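Local coordinates for putative outer membrane protein (LpxR) (Salmonella typhimurium, PDB 3FID) that probably removes acyl chains from lipid A in the bacterial outer membrane, thereby modifying lipopolysaccharide, at residues I157-S169 against G180-N194. Numbering follows the deposited sequence.
Sequences ILGVNVGFYPEVS and GYGATVALGNDKTFN. With CXE (pentaethylene glycol monodecyl ether), chain M.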
# COMPACT_ATOMS: atom_id res chain seq x y z
N ILE A 157 -2.71 -29.89 0.66
CA ILE A 157 -3.82 -30.75 0.29
C ILE A 157 -3.76 -30.95 -1.20
O ILE A 157 -4.19 -30.08 -1.97
CB ILE A 157 -5.19 -30.15 0.73
CG1 ILE A 157 -5.28 -30.15 2.26
CG2 ILE A 157 -6.36 -30.97 0.11
CD1 ILE A 157 -6.29 -29.17 2.88
N LEU A 158 -3.18 -32.08 -1.61
CA LEU A 158 -3.14 -32.49 -3.03
C LEU A 158 -2.48 -31.42 -3.93
O LEU A 158 -3.01 -31.08 -5.01
CB LEU A 158 -4.53 -32.90 -3.53
CG LEU A 158 -5.16 -34.19 -2.96
CD1 LEU A 158 -6.61 -34.34 -3.40
CD2 LEU A 158 -4.33 -35.44 -3.29
N GLY A 159 -1.33 -30.91 -3.47
CA GLY A 159 -0.58 -29.86 -4.19
C GLY A 159 -1.11 -28.43 -4.01
O GLY A 159 -0.55 -27.48 -4.57
N VAL A 160 -2.19 -28.25 -3.25
CA VAL A 160 -2.68 -26.90 -2.90
C VAL A 160 -2.32 -26.65 -1.44
O VAL A 160 -2.73 -27.43 -0.55
CB VAL A 160 -4.23 -26.72 -3.11
CG1 VAL A 160 -4.71 -25.28 -2.75
CG2 VAL A 160 -4.65 -27.05 -4.56
N ASN A 161 -1.55 -25.59 -1.19
CA ASN A 161 -1.20 -25.16 0.15
C ASN A 161 -2.24 -24.14 0.65
O ASN A 161 -2.58 -23.21 -0.09
CB ASN A 161 0.21 -24.55 0.11
CG ASN A 161 0.71 -24.09 1.46
OD1 ASN A 161 0.50 -22.92 1.85
ND2 ASN A 161 1.37 -24.99 2.20
N VAL A 162 -2.75 -24.32 1.87
CA VAL A 162 -3.75 -23.41 2.45
C VAL A 162 -3.25 -22.99 3.81
O VAL A 162 -2.79 -23.84 4.57
CB VAL A 162 -5.21 -24.02 2.54
CG1 VAL A 162 -5.56 -24.75 1.26
CG2 VAL A 162 -5.34 -24.99 3.71
N GLY A 163 -3.27 -21.69 4.12
CA GLY A 163 -2.64 -21.20 5.33
C GLY A 163 -3.40 -20.07 6.02
O GLY A 163 -4.26 -19.44 5.43
N PHE A 164 -3.05 -19.84 7.28
CA PHE A 164 -3.63 -18.80 8.14
C PHE A 164 -2.45 -18.03 8.69
O PHE A 164 -1.53 -18.63 9.25
CB PHE A 164 -4.44 -19.45 9.28
CG PHE A 164 -4.88 -18.49 10.37
CD1 PHE A 164 -5.74 -17.42 10.09
CD2 PHE A 164 -4.45 -18.69 11.71
CE1 PHE A 164 -6.16 -16.55 11.10
CE2 PHE A 164 -4.85 -17.83 12.72
CZ PHE A 164 -5.72 -16.75 12.42
N TYR A 165 -2.43 -16.71 8.52
CA TYR A 165 -1.20 -15.99 8.84
C TYR A 165 -1.48 -14.82 9.77
O TYR A 165 -1.61 -13.69 9.30
CB TYR A 165 -0.50 -15.53 7.54
CG TYR A 165 -0.33 -16.66 6.54
CD1 TYR A 165 -1.23 -16.85 5.50
CD2 TYR A 165 0.73 -17.56 6.67
CE1 TYR A 165 -1.07 -17.90 4.60
CE2 TYR A 165 0.88 -18.60 5.79
CZ TYR A 165 -0.02 -18.76 4.76
OH TYR A 165 0.15 -19.82 3.91
N PRO A 166 -1.58 -15.09 11.09
CA PRO A 166 -1.72 -13.98 12.02
C PRO A 166 -0.38 -13.27 12.15
O PRO A 166 0.70 -13.92 12.07
CB PRO A 166 -2.16 -14.67 13.33
CG PRO A 166 -1.56 -16.01 13.27
CD PRO A 166 -1.56 -16.39 11.78
N GLU A 167 -0.45 -11.94 12.28
CA GLU A 167 0.72 -11.09 12.16
C GLU A 167 0.60 -9.84 13.04
O GLU A 167 -0.51 -9.39 13.37
CB GLU A 167 1.00 -10.73 10.67
CG GLU A 167 -0.13 -9.90 9.96
CD GLU A 167 0.00 -8.41 10.20
OE1 GLU A 167 1.09 -7.90 10.51
OE2 GLU A 167 -1.08 -7.70 10.04
N VAL A 168 1.76 -9.33 13.45
CA VAL A 168 1.92 -8.02 14.09
C VAL A 168 2.90 -7.18 13.26
O VAL A 168 3.93 -7.69 12.81
CB VAL A 168 2.44 -8.15 15.56
CG1 VAL A 168 2.59 -6.76 16.21
CG2 VAL A 168 1.49 -9.01 16.37
N SER A 169 2.56 -5.91 13.05
CA SER A 169 3.42 -5.00 12.31
C SER A 169 3.66 -3.74 13.10
O SER A 169 2.84 -3.35 13.92
CB SER A 169 2.77 -4.62 10.98
OG SER A 169 2.84 -5.72 10.09
N GLY A 180 0.23 -2.47 14.23
CA GLY A 180 -0.86 -3.19 13.59
C GLY A 180 -0.90 -4.68 13.95
O GLY A 180 0.11 -5.28 14.28
N TYR A 181 -2.10 -5.26 13.88
CA TYR A 181 -2.27 -6.70 14.09
C TYR A 181 -3.40 -7.16 13.20
O TYR A 181 -4.38 -6.45 13.00
CB TYR A 181 -2.60 -7.03 15.57
CG TYR A 181 -3.63 -6.14 16.21
CD1 TYR A 181 -4.97 -6.53 16.34
CD2 TYR A 181 -3.26 -4.87 16.71
CE1 TYR A 181 -5.93 -5.69 16.96
CE2 TYR A 181 -4.20 -4.03 17.31
CZ TYR A 181 -5.52 -4.44 17.44
OH TYR A 181 -6.39 -3.56 18.04
N GLY A 182 -3.24 -8.34 12.64
CA GLY A 182 -4.15 -8.79 11.61
C GLY A 182 -3.91 -10.22 11.24
O GLY A 182 -3.16 -10.95 11.91
N ALA A 183 -4.58 -10.64 10.20
CA ALA A 183 -4.34 -11.98 9.69
C ALA A 183 -4.72 -12.03 8.22
O ALA A 183 -5.56 -11.27 7.77
CB ALA A 183 -5.12 -13.03 10.51
N THR A 184 -4.09 -12.96 7.48
CA THR A 184 -4.41 -13.20 6.09
C THR A 184 -4.69 -14.69 6.01
O THR A 184 -4.09 -15.46 6.76
CB THR A 184 -3.18 -12.83 5.19
OG1 THR A 184 -2.82 -11.45 5.39
CG2 THR A 184 -3.48 -13.04 3.69
N VAL A 185 -5.64 -15.09 5.17
CA VAL A 185 -5.75 -16.50 4.76
C VAL A 185 -5.42 -16.57 3.28
O VAL A 185 -5.70 -15.64 2.51
CB VAL A 185 -7.16 -17.09 5.05
CG1 VAL A 185 -7.30 -17.32 6.56
CG2 VAL A 185 -8.29 -16.18 4.52
N ALA A 186 -4.76 -17.65 2.87
CA ALA A 186 -4.35 -17.80 1.48
C ALA A 186 -4.42 -19.25 1.05
O ALA A 186 -4.24 -20.17 1.86
CB ALA A 186 -2.93 -17.25 1.27
N LEU A 187 -4.68 -19.43 -0.23
CA LEU A 187 -4.47 -20.72 -0.86
C LEU A 187 -3.68 -20.52 -2.14
O LEU A 187 -3.81 -19.49 -2.82
CB LEU A 187 -5.82 -21.38 -1.14
CG LEU A 187 -6.70 -20.96 -2.29
CD1 LEU A 187 -6.33 -21.79 -3.54
CD2 LEU A 187 -8.16 -21.23 -1.87
N GLY A 188 -2.89 -21.53 -2.50
CA GLY A 188 -1.95 -21.38 -3.63
C GLY A 188 -1.10 -22.62 -3.78
O GLY A 188 -1.18 -23.53 -2.96
N ASN A 189 -0.27 -22.66 -4.82
CA ASN A 189 0.62 -23.82 -5.03
C ASN A 189 2.02 -23.66 -4.47
O ASN A 189 2.88 -24.52 -4.70
CB ASN A 189 0.61 -24.26 -6.51
CG ASN A 189 1.27 -23.26 -7.42
OD1 ASN A 189 1.49 -22.11 -7.05
ND2 ASN A 189 1.61 -23.70 -8.63
N ASP A 190 2.27 -22.60 -3.71
CA ASP A 190 3.57 -22.44 -3.10
C ASP A 190 3.50 -22.00 -1.65
O ASP A 190 2.97 -20.93 -1.35
CB ASP A 190 4.48 -21.49 -3.92
CG ASP A 190 5.90 -21.46 -3.38
OD1 ASP A 190 6.39 -20.38 -2.97
OD2 ASP A 190 6.53 -22.54 -3.33
N LYS A 191 4.05 -22.83 -0.76
CA LYS A 191 4.06 -22.55 0.69
C LYS A 191 4.74 -21.20 1.06
O LYS A 191 4.21 -20.46 1.91
CB LYS A 191 4.72 -23.72 1.45
CG LYS A 191 5.10 -23.39 2.90
CD LYS A 191 5.86 -24.55 3.58
CE LYS A 191 6.03 -24.29 5.07
NZ LYS A 191 4.80 -24.67 5.82
N THR A 192 5.89 -20.91 0.44
CA THR A 192 6.67 -19.71 0.79
C THR A 192 5.89 -18.44 0.35
O THR A 192 5.74 -17.49 1.13
CB THR A 192 8.07 -19.72 0.11
OG1 THR A 192 8.80 -20.88 0.54
CG2 THR A 192 8.87 -18.46 0.51
N PHE A 193 5.42 -18.46 -0.90
CA PHE A 193 4.67 -17.34 -1.47
C PHE A 193 3.37 -17.10 -0.68
O PHE A 193 3.01 -15.95 -0.39
CB PHE A 193 4.39 -17.59 -2.97
CG PHE A 193 3.67 -16.43 -3.70
CD1 PHE A 193 3.94 -15.08 -3.38
CD2 PHE A 193 2.78 -16.71 -4.74
CE1 PHE A 193 3.28 -14.03 -4.07
CE2 PHE A 193 2.15 -15.67 -5.44
CZ PHE A 193 2.39 -14.33 -5.08
N ASN A 194 2.70 -18.18 -0.30
CA ASN A 194 1.46 -18.02 0.47
C ASN A 194 1.60 -17.20 1.75
O ASN A 194 0.66 -16.47 2.11
CB ASN A 194 0.82 -19.37 0.79
CG ASN A 194 -0.01 -19.91 -0.34
OD1 ASN A 194 -0.15 -19.28 -1.40
ND2 ASN A 194 -0.57 -21.11 -0.14
C1 CXE M . 11.97 -17.31 18.70
C2 CXE M . 11.02 -16.23 19.17
C3 CXE M . 9.58 -16.53 18.76
C4 CXE M . 8.82 -15.27 18.34
C5 CXE M . 7.30 -15.46 18.44
C6 CXE M . 6.59 -14.39 17.61
C7 CXE M . 5.10 -14.69 17.37
C8 CXE M . 4.38 -13.43 16.91
C9 CXE M . 3.06 -13.68 16.19
C10 CXE M . 1.97 -12.73 16.68
O11 CXE M . 0.78 -12.89 15.91
C12 CXE M . -0.42 -12.73 16.69
C13 CXE M . -1.30 -11.58 16.16
O14 CXE M . -2.69 -11.92 16.20
C15 CXE M . -3.53 -10.94 15.59
C16 CXE M . -4.76 -11.58 14.94
O17 CXE M . -5.89 -10.70 15.08
C18 CXE M . -6.71 -10.55 13.91
C19 CXE M . -7.82 -9.52 14.17
O20 CXE M . -7.73 -8.42 13.25
C21 CXE M . -8.63 -7.34 13.53
C22 CXE M . -9.59 -7.22 12.35
O23 CXE M . -10.45 -6.09 12.47
C24 CXE M . -11.70 -6.31 11.81
C25 CXE M . -12.82 -6.05 12.79
O26 CXE M . -14.05 -6.45 12.21
O HOH W 1 2.34 -21.24 3.56
O HOH W 2 2.75 -26.27 4.76
O HOH W 3 -0.93 -11.70 7.24
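Asn-161 and Gly-188 form the first of five hydrogen-bonded antiparallel pairs that tie residues 157-169 to residues 180-194, a ladder that runs on to Ser-169 and Gly-180. The strand axes come within 4.5 Å and their directions differ by 163°. Between these pairs, CA-H...O contacts fill in, such as Leu-187 CA to Asn-161 O. This hairpin is part of the wall of an outer-membrane beta-barrel, in which each strand pairs antiparallel with its neighbours; strands 140-157 and 215-228 flank the hairpin. The two faces of the hairpin differ in character. The outward one carries Val-162, Phe-164, Val-168, Val-185 and Leu-187, and the detergent pentaethylene glycol monodecyl ether lies across it, its C10 3.8 Å from Val-168 CG2, consistent with a lipid-facing surface. Here Phe-164 CG stands anti to the backbone N (chi1 169°), which carries the ring across to the partner strand: CE1 meets Ala-183 CB at 3.7 Å, Val-185 CG1 lies at the ring edge, and Pro-166 CD sits over one face, toward the rim.

The opposite face, with Asn-161, Tyr-165, Glu-167 and Thr-184, is largely buried and more polar, and the short helix 191-194, which Asp-190 caps through Phe-193 N, folds back against it. Asn-194 ND2 donates to a lone pair of Asn-161 OD1 at 2.9 Å, in the carbonyl plane, the two amide planes being 43° apart. A water also donates to that OD1, accepts from Tyr-165 OH at 2.6 Å and donates to Lys-191 O, linking strand to helix; Asp-156 holds Asn-161 ND2. The Tyr-165 ring runs back over Gly-163, which has no side chain, its CE1 3.9 Å from Ala-186 CB. Farther along, the Glu-167 chain bends at chi2 over Gly-182, and its OE1 accepts from Ser-169 OG at 2.8 Å.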